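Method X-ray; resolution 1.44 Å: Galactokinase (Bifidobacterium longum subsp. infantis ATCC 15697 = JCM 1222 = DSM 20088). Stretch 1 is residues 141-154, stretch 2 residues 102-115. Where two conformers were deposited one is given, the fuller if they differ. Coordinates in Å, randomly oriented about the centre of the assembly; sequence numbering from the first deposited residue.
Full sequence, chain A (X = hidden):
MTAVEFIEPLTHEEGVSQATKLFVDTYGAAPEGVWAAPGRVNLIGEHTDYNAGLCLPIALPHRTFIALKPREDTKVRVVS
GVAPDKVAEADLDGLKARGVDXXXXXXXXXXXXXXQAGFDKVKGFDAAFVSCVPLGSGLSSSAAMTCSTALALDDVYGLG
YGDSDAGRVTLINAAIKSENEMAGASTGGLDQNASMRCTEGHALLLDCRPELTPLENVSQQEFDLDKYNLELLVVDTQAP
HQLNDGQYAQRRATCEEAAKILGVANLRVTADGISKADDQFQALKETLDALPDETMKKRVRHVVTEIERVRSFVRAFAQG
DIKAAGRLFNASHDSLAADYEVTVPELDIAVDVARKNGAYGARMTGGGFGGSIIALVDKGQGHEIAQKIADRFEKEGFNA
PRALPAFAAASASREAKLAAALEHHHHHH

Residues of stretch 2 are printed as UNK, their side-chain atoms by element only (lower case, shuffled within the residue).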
ATOM      1  N   SER A 141      -2.112   5.968  -1.684  0.50 12.37           N
ATOM      2  CA  SER A 141      -1.789   7.320  -2.211  0.50 13.10           C
ATOM      3  C   SER A 141      -0.494   7.783  -1.516  0.50 10.95           C
ATOM      4  O   SER A 141       0.357   8.423  -2.161  0.50 11.67           O
ATOM      5  CB  SER A 141      -2.923   8.302  -2.010  0.50 15.53           C
ATOM      6  OG  SER A 141      -3.069   8.604  -0.624  0.50 20.92           O
ATOM      7  N   SER A 142      -0.297   7.473  -0.246  0.50 10.03           N
ATOM      8  CA  SER A 142       0.905   7.956   0.502  0.50 11.57           C
ATOM      9  C   SER A 142       2.221   7.460  -0.143  0.50 12.01           C
ATOM     10  O   SER A 142       3.203   8.233  -0.242  0.50 13.79           O
ATOM     11  CB  SER A 142       0.842   7.523   1.963  0.50 12.17           C
ATOM     12  OG  SER A 142       0.479   6.156   2.022  0.50 12.75           O
ATOM     13  N   ALA A 143       2.274   6.182  -0.498  1.00 12.92           N
ATOM     14  CA  ALA A 143       3.445   5.551  -1.146  1.00 12.93           C
ATOM     15  C   ALA A 143       3.546   6.003  -2.576  1.00 13.56           C
ATOM     16  O   ALA A 143       4.629   6.157  -3.071  1.00 12.64           O
ATOM     17  CB  ALA A 143       3.388   4.028  -1.126  1.00 14.46           C
ATOM     18  N   ALA A 144       2.417   6.149  -3.274  1.00 12.76           N
ATOM     19  CA  ALA A 144       2.490   6.611  -4.657  1.00 11.83           C
ATOM     20  C   ALA A 144       3.182   7.976  -4.634  1.00 10.91           C
ATOM     21  O   ALA A 144       3.959   8.258  -5.544  1.00 12.82           O
ATOM     22  CB  ALA A 144       1.093   6.664  -5.228  1.00 13.12           C
ATOM     23  N   MET A 145       2.887   8.820  -3.655  1.00 11.07           N
ATOM     24  CA  MET A 145       3.514  10.173  -3.631  1.00 12.20           C
ATOM     25  C   MET A 145       4.998  10.054  -3.251  1.00 12.27           C
ATOM     26  O   MET A 145       5.851  10.738  -3.871  1.00 13.88           O
ATOM     27  CB  MET A 145       2.778  11.089  -2.653  1.00 14.71           C
ATOM     28  CG  MET A 145       3.399  12.454  -2.533  1.00 15.80           C
ATOM     29  SD  MET A 145       2.300  13.602  -1.774  1.00 17.18           S
ATOM     30  CE  MET A 145       1.114  13.929  -3.074  1.00 18.27           C
ATOM     31  N   THR A 146       5.316   9.319  -2.224  1.00 11.78           N
ATOM     32  CA  THR A 146       6.718   9.238  -1.748  1.00 11.81           C
ATOM     33  C   THR A 146       7.565   8.489  -2.767  1.00 10.62           C
ATOM     34  O   THR A 146       8.714   8.890  -2.979  1.00 12.51           O
ATOM     35  CB  THR A 146       6.861   8.656  -0.333  1.00 10.99           C
ATOM     36  OG1 THR A 146       6.294   7.313  -0.353  1.00 12.68           O
ATOM     37  CG2 THR A 146       6.240   9.532   0.721  1.00 12.09           C
ATOM     38  N   CYS A 147       7.082   7.416  -3.365  1.00 11.94           N
ATOM     39  CA  CYS A 147       7.873   6.617  -4.308  1.00 11.06           C
ATOM     40  C   CYS A 147       8.053   7.335  -5.651  1.00 11.97           C
ATOM     41  O   CYS A 147       9.187   7.267  -6.216  1.00 12.71           O
ATOM     42  CB  CYS A 147       7.263   5.217  -4.456  1.00 11.93           C
ATOM     43  SG  CYS A 147       7.443   4.264  -2.937  1.00 13.80           S
ATOM     44  N   SER A 148       7.035   8.067  -6.102  1.00 11.11           N
ATOM     45  CA  SER A 148       7.201   8.834  -7.384  1.00 12.27           C
ATOM     46  C   SER A 148       8.262   9.913  -7.146  1.00 14.18           C
ATOM     47  O   SER A 148       9.098  10.091  -7.992  1.00 12.49           O
ATOM     48  CB  SER A 148       5.937   9.465  -7.857  1.00 12.52           C
ATOM     49  OG  SER A 148       5.344  10.336  -6.922  1.00 12.47           O
ATOM     50  N   THR A 149       8.246  10.530  -5.969  1.00 12.40           N
ATOM     51  CA  THR A 149       9.228  11.614  -5.647  1.00 11.21           C
ATOM     52  C   THR A 149      10.625  10.979  -5.545  1.00 13.24           C
ATOM     53  O   THR A 149      11.555  11.569  -6.051  1.00 14.19           O
ATOM     54  CB  THR A 149       8.862  12.299  -4.346  1.00 11.44           C
ATOM     55  OG1 THR A 149       7.540  12.830  -4.377  1.00 12.35           O
ATOM     56  CG2 THR A 149       9.804  13.437  -4.029  1.00 14.03           C
ATOM     57  N   ALA A 150      10.750   9.828  -4.906  1.00 12.60           N
ATOM     58  CA  ALA A 150      12.064   9.166  -4.685  1.00 12.82           C
ATOM     59  C   ALA A 150      12.614   8.789  -6.047  1.00 12.45           C
ATOM     60  O   ALA A 150      13.789   9.006  -6.303  1.00 13.30           O
ATOM     61  CB  ALA A 150      11.906   7.931  -3.803  1.00 13.80           C
ATOM     62  N   LEU A 151      11.775   8.293  -6.968  1.00 12.64           N
ATOM     63  CA  LEU A 151      12.288   7.897  -8.292  1.00 13.21           C
ATOM     64  C   LEU A 151      12.715   9.146  -9.059  1.00 14.68           C
ATOM     65  O   LEU A 151      13.773   9.123  -9.730  1.00 15.04           O
ATOM     66  CB  LEU A 151      11.226   7.118  -9.052  1.00 13.60           C
ATOM     67  CG  LEU A 151      11.736   6.335 -10.248  1.00 13.85           C
ATOM     68  CD1 LEU A 151      12.647   5.167  -9.865  1.00 16.45           C
ATOM     69  CD2 LEU A 151      10.575   5.881 -11.076  1.00 18.08           C
ATOM     70  N   ALA A 152      11.906  10.192  -9.000  1.00 12.84           N
ATOM     71  CA  ALA A 152      12.198  11.439  -9.742  1.00 14.66           C
ATOM     72  C   ALA A 152      13.520  12.023  -9.205  1.00 13.86           C
ATOM     73  O   ALA A 152      14.372  12.417 -10.027  1.00 15.69           O
ATOM     74  CB  ALA A 152      11.062  12.419  -9.613  1.00 15.51           C
ATOM     75  N   LEU A 153      13.717  12.102  -7.889  1.00 11.89           N
ATOM     76  CA  LEU A 153      14.930  12.680  -7.320  1.00 13.04           C
ATOM     77  C   LEU A 153      16.144  11.836  -7.698  1.00 13.30           C
ATOM     78  O   LEU A 153      17.192  12.411  -7.980  1.00 16.34           O
ATOM     79  CB  LEU A 153      14.793  12.814  -5.800  1.00 14.46           C
ATOM     80  CG  LEU A 153      13.836  13.909  -5.363  1.00 15.58           C
ATOM     81  CD1 LEU A 153      13.536  13.810  -3.858  1.00 16.36           C
ATOM     82  CD2 LEU A 153      14.366  15.314  -5.727  1.00 15.61           C
ATOM     83  N   ASP A 154      16.026  10.524  -7.620  1.00 14.48           N
ATOM     84  CA  ASP A 154      17.129   9.619  -7.989  1.00 14.67           C
ATOM     85  C   ASP A 154      17.555   9.929  -9.420  1.00 16.83           C
ATOM     86  O   ASP A 154      18.751   9.924  -9.707  1.00 17.95           O
ATOM     87  CB  ASP A 154      16.719   8.171  -7.796  1.00 14.78           C
ATOM     88  CG  ASP A 154      17.719   7.176  -8.357  1.00 12.51           C
ATOM     89  OD1 ASP A 154      18.667   6.882  -7.584  1.00 17.80           O
ATOM     90  OD2 ASP A 154      17.625   6.861  -9.579  1.00 15.50           O
ATOM     91  N   UNK A 102       2.179  19.730   6.925  1.00 34.22           N
ATOM     92  CA  UNK A 102       1.020  19.138   6.193  1.00 36.51           C
ATOM     93  C   UNK A 102       1.466  18.076   5.162  1.00 39.70           C
ATOM     94  O   UNK A 102       2.536  17.432   5.363  1.00 37.30           O
ATOM     95  N   UNK A 103       0.696  17.862   4.088  1.00 32.26           N
ATOM     96  CA  UNK A 103       0.927  16.867   2.996  1.00 21.53           C
ATOM     97  C   UNK A 103       2.345  17.005   2.366  1.00 17.86           C
ATOM     98  O   UNK A 103       2.882  15.966   1.871  1.00 18.69           O
ATOM     99  c   UNK A 103       1.432  17.163  -0.999  1.00 18.78           C
ATOM    100  c   UNK A 103       1.951  17.479  -2.234  1.00 17.61           C
ATOM    101  c   UNK A 103       0.025  18.130   0.963  1.00 20.69           C
ATOM    102  n   UNK A 103      -0.168  20.136  -0.025  1.00 23.14           N
ATOM    103  c   UNK A 103      -0.485  19.390   1.075  1.00 19.75           C
ATOM    104  c   UNK A 103      -0.164  16.992   1.927  1.00 19.89           C
ATOM    105  c   UNK A 103       0.694  18.106  -0.315  1.00 16.86           C
ATOM    106  c   UNK A 103       0.597  19.401  -0.880  1.00 17.85           C
ATOM    107  c   UNK A 103       1.094  19.722  -2.137  1.00 15.87           C
ATOM    108  c   UNK A 103       1.848  18.755  -2.762  1.00 19.19           C
ATOM    109  N   UNK A 104       2.899  18.202   2.316  1.00 20.50           N
ATOM    110  CA  UNK A 104       4.221  18.468   1.701  1.00 19.73           C
ATOM    111  C   UNK A 104       5.327  17.755   2.465  1.00 17.57           C
ATOM    112  O   UNK A 104       6.409  17.593   1.945  1.00 17.71           O
ATOM    113  o   UNK A 104       4.620  20.599   2.827  1.00 22.85           O
ATOM    114  c   UNK A 104       4.531  19.957   1.570  1.00 23.26           C
ATOM    115  N   UNK A 105       5.055  17.310   3.674  1.00 17.53           N
ATOM    116  CA  UNK A 105       6.045  16.530   4.453  1.00 16.85           C
ATOM    117  C   UNK A 105       6.396  15.260   3.662  1.00 16.51           C
ATOM    118  O   UNK A 105       7.508  14.777   3.814  1.00 17.52           O
ATOM    119  c   UNK A 105       5.462  16.163   5.801  1.00 19.65           C
ATOM    120  N   UNK A 106       5.447  14.674   2.944  1.00 14.47           N
ATOM    121  CA  UNK A 106       5.703  13.389   2.243  1.00 13.29           C
ATOM    122  C   UNK A 106       6.747  13.544   1.141  1.00 13.83           C
ATOM    123  O   UNK A 106       7.823  12.912   1.209  1.00 14.96           O
ATOM    124  c   UNK A 106       3.498  10.943   3.165  1.00 16.54           C
ATOM    125  c   UNK A 106       2.571  13.085   3.470  1.00 18.62           C
ATOM    126  c   UNK A 106       4.378  12.818   1.721  1.00 15.28           C
ATOM    127  c   UNK A 106       3.473  12.275   2.815  1.00 14.43           C
ATOM    128  o   UNK A 106       0.953  10.661   5.716  1.00 20.98           O
ATOM    129  c   UNK A 106       2.677  10.430   4.144  1.00 19.23           C
ATOM    130  c   UNK A 106       1.752  11.236   4.765  1.00 23.62           C
ATOM    131  c   UNK A 106       1.707  12.572   4.436  1.00 18.93           C
ATOM    132  N   UNK A 107       6.570  14.433   0.117  1.00 14.10           N
ATOM    133  CA  UNK A 107       7.640  14.592  -0.857  1.00 15.05           C
ATOM    134  C   UNK A 107       8.904  15.255  -0.275  1.00 15.05           C
ATOM    135  O   UNK A 107      10.018  14.836  -0.591  1.00 14.57           O
ATOM    136  c   UNK A 107       6.981  15.416  -1.998  1.00 16.85           C
ATOM    137  c   UNK A 107       5.857  16.212  -1.298  1.00 17.96           C
ATOM    138  c   UNK A 107       5.378  15.219  -0.242  1.00 14.58           C
ATOM    139  N   UNK A 108       8.749  16.295   0.583  1.00 15.85           N
ATOM    140  CA  UNK A 108       9.935  16.996   1.089  1.00 16.05           C
ATOM    141  C   UNK A 108      10.765  15.984   1.865  1.00 15.02           C
ATOM    142  O   UNK A 108      12.004  16.010   1.835  1.00 15.90           O
ATOM    143  c   UNK A 108       9.521  18.150   1.991  1.00 16.98           C
ATOM    144  c   UNK A 108      10.700  18.958   2.433  1.00 17.82           C
ATOM    145  o   UNK A 108       8.610  18.953   1.245  1.00 18.42           O
ATOM    146  N   UNK A 109      10.063  15.147   2.627  1.00 15.69           N
ATOM    147  CA  UNK A 109      10.738  14.211   3.558  1.00 17.56           C
ATOM    148  C   UNK A 109      11.552  13.172   2.798  1.00 14.90           C
ATOM    149  O   UNK A 109      12.521  12.652   3.334  1.00 16.28           O
ATOM    150  N   UNK A 110      11.221  12.922   1.552  1.00 16.29           N
ATOM    151  CA  UNK A 110      12.018  11.991   0.699  1.00 15.44           C
ATOM    152  C   UNK A 110      13.391  12.588   0.380  1.00 17.72           C
ATOM    153  O   UNK A 110      14.409  11.903   0.633  1.00 16.63           O
ATOM    154  c   UNK A 110      12.212  10.782  -1.447  1.00 14.50           C
ATOM    155  c   UNK A 110       9.953  10.893  -0.245  1.00 14.22           C
ATOM    156  c   UNK A 110      11.277  11.617  -0.591  1.00 13.77           C
ATOM    157  N   UNK A 111      13.438  13.845  -0.025  1.00 15.23           N
ATOM    158  CA  UNK A 111      14.722  14.541  -0.244  1.00 15.50           C
ATOM    159  C   UNK A 111      15.534  14.562   1.066  1.00 17.03           C
ATOM    160  O   UNK A 111      16.742  14.255   1.051  1.00 18.09           O
ATOM    161  c   UNK A 111      14.491  15.864  -0.878  1.00 15.14           C
ATOM    162  N   UNK A 112      14.879  14.915   2.167  1.00 13.99           N
ATOM    163  CA  UNK A 112      15.496  14.907   3.519  1.00 16.38           C
ATOM    164  C   UNK A 112      16.092  13.534   3.815  1.00 16.53           C
ATOM    165  O   UNK A 112      17.280  13.428   4.374  1.00 20.56           O
ATOM    166  c   UNK A 112      14.837  15.160   5.940  1.00 18.87           C
ATOM    167  c   UNK A 112      15.542  16.066   6.674  1.00 23.64           C
ATOM    168  c   UNK A 112      14.205  12.427   9.032  1.00 23.90           C
ATOM    169  c   UNK A 112      14.447  15.332   4.518  1.00 18.47           C
ATOM    170  c   UNK A 112      13.762  12.878   6.705  1.00 15.74           C
ATOM    171  c   UNK A 112      14.920  13.591   9.190  1.00 23.23           C
ATOM    172  c   UNK A 112      15.051  14.408   8.073  1.00 23.06           C
ATOM    173  c   UNK A 112      13.580  12.107   7.827  1.00 18.98           C
ATOM    174  n   UNK A 112      15.708  15.599   7.947  1.00 25.45           N
ATOM    175  c   UNK A 112      14.490  14.080   6.823  1.00 18.12           C
ATOM    176  N   UNK A 113      15.304  12.484   3.589  1.00 15.46           N
ATOM    177  CA  UNK A 113      15.776  11.112   3.900  1.00 19.89           C
ATOM    178  C   UNK A 113      16.973  10.760   3.030  1.00 15.97           C
ATOM    179  O   UNK A 113      17.939  10.181   3.528  1.00 17.91           O
ATOM    180  c   UNK A 113      14.660  10.090   3.734  1.00 16.34           C
ATOM    181  N   UNK A 114      16.964  11.099   1.755  1.00 19.93           N
ATOM    182  CA  UNK A 114      18.141  10.834   0.887  1.00 20.99           C
ATOM    183  C   UNK A 114      19.365  11.609   1.417  1.00 19.06           C
ATOM    184  O   UNK A 114      20.436  11.037   1.478  1.00 22.01           O
ATOM    185  c   UNK A 114      17.297   8.890  -1.430  1.00 15.95           C
ATOM    186  c   UNK A 114      16.248  10.860  -2.548  1.00 17.87           C
ATOM    187  c   UNK A 114      16.732  10.299  -1.207  1.00 16.49           C
ATOM    188  c   UNK A 114      17.806  11.209  -0.542  1.00 16.16           C
ATOM    189  N   UNK A 115      19.191  12.866   1.805  1.00 19.69           N
ATOM    190  CA  UNK A 115      20.318  13.660   2.299  1.00 20.58           C
ATOM    191  C   UNK A 115      20.803  12.993   3.580  1.00 20.38           C
ATOM    192  O   UNK A 115      22.053  12.921   3.736  1.00 24.23           O
ATOM    193  c   UNK A 115      20.117  18.970   1.873  1.00 19.54           C
ATOM    194  n   UNK A 115      20.657  19.049   0.667  1.00 21.58           N
ATOM    195  c   UNK A 115      18.793  17.012   1.249  1.00 19.43           C
ATOM    196  n   UNK A 115      19.232  18.030   2.171  1.00 22.13           N
ATOM    197  c   UNK A 115      19.727  15.817   1.143  1.00 19.12           C
ATOM    198  c   UNK A 115      19.872  15.104   2.483  1.00 17.77           C
ATOM    199  n   UNK A 115      20.431  19.862   2.782  1.00 26.33           N
TER

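Position 102 has no side-chain atoms, and its phi of 90° lies where glycine is favoured; it is Gly102, out of reach of stretch 1. Position 103 carries one carbon followed by fused five- and six-membered rings holding eight carbons and one nitrogen, and the rings touch Met145; this is a tryptophan. Although the CA-to-CB bond of Trp103 points sideways, the ring end comes nearer, and its CZ3 lies 3.7 Å from Met145 CE. The sulfur, Met145 SD, is 5.0 Å from the centroid of the six-membered ring of Trp103, at the ring edge.

At position 104 one carbon bears one oxygen, with nothing of stretch 1 in contact, identifying Ser104, which points away. Position 105, a single carbon also without contact, is Ala105. Position 106 shows one carbon and a six-carbon ring bearing an oxygen, touching Ser142, Met145 and Thr146, hence Tyr106. It points toward stretch 1, with CE1 4.1 Å from Ser142 CB, while Thr146 CG2 sits at the edge of the ring and approaches Tyr106 CB to 3.9 Å.

At position 107 three carbons, in touch with Met145 and Thr149, close a ring onto the backbone nitrogen, as only proline does. Pro107 packs its CD 3.8 Å from Met145 SD and its CB 3.6 Å from Thr149 OG1. Thr149 OG1 is already engaged within its own helix, donating to Met145 O at 2.7 Å, so it can lie against a carbon without being left unpaired.

Position 108 has a carbon carrying one oxygen and one carbon, neither touching stretch 1. This is Thr108, directed away, and its OG1 donates to Ser104 O at 2.7 Å. Position 109 has no side-chain atoms and is Gly109; an ideal CB here would stand 2.6 Å from Ala105 O, a clash within its own stretch.

Position 110 is a carbon forking into two more, set as a knob among Thr146, Thr149, Ala150 and Leu153; it is Val110. It points toward stretch 1: its CG2 lies 3.6 Å from Thr146 O, and its CG1 is 3.7 Å from Ala150 CB and 4.1 Å from Leu153 CD1. Position 111 has one carbon, its CB, 3.7 Å from Leu153 CD1; it is Ala111.

Position 112, one carbon and fused rings of eight carbons and one nitrogen, out of reach of stretch 1, is Trp112, and position 113, one carbon, equally out of reach, is Ala113. Position 114 has four carbons forked at the second and touching Leu153, as a leucine would, and Leu114 CD1 reaches to 4.1 Å from Leu153 CB. Position 115, three carbons, a nitrogen and a carbon carrying two more nitrogens, is Arg115, which is out of reach of stretch 1.

The two helices run in broadly the same direction, crossing at -41° with their axes 8.6 Å apart at closest approach, and the two stretches bury 517 Å² between them. No hydrogen bond links the stretches, so the contact rests on side-chain packing. Val110 fills the hole at its middle, Met145 meets Trp103, Tyr106 and Pro107 earlier along the stretches, and Leu153 continues the apolar seam to Ala111 and Leu114.

Stretch 2 (102-115) GWSAYPTGVAWALR
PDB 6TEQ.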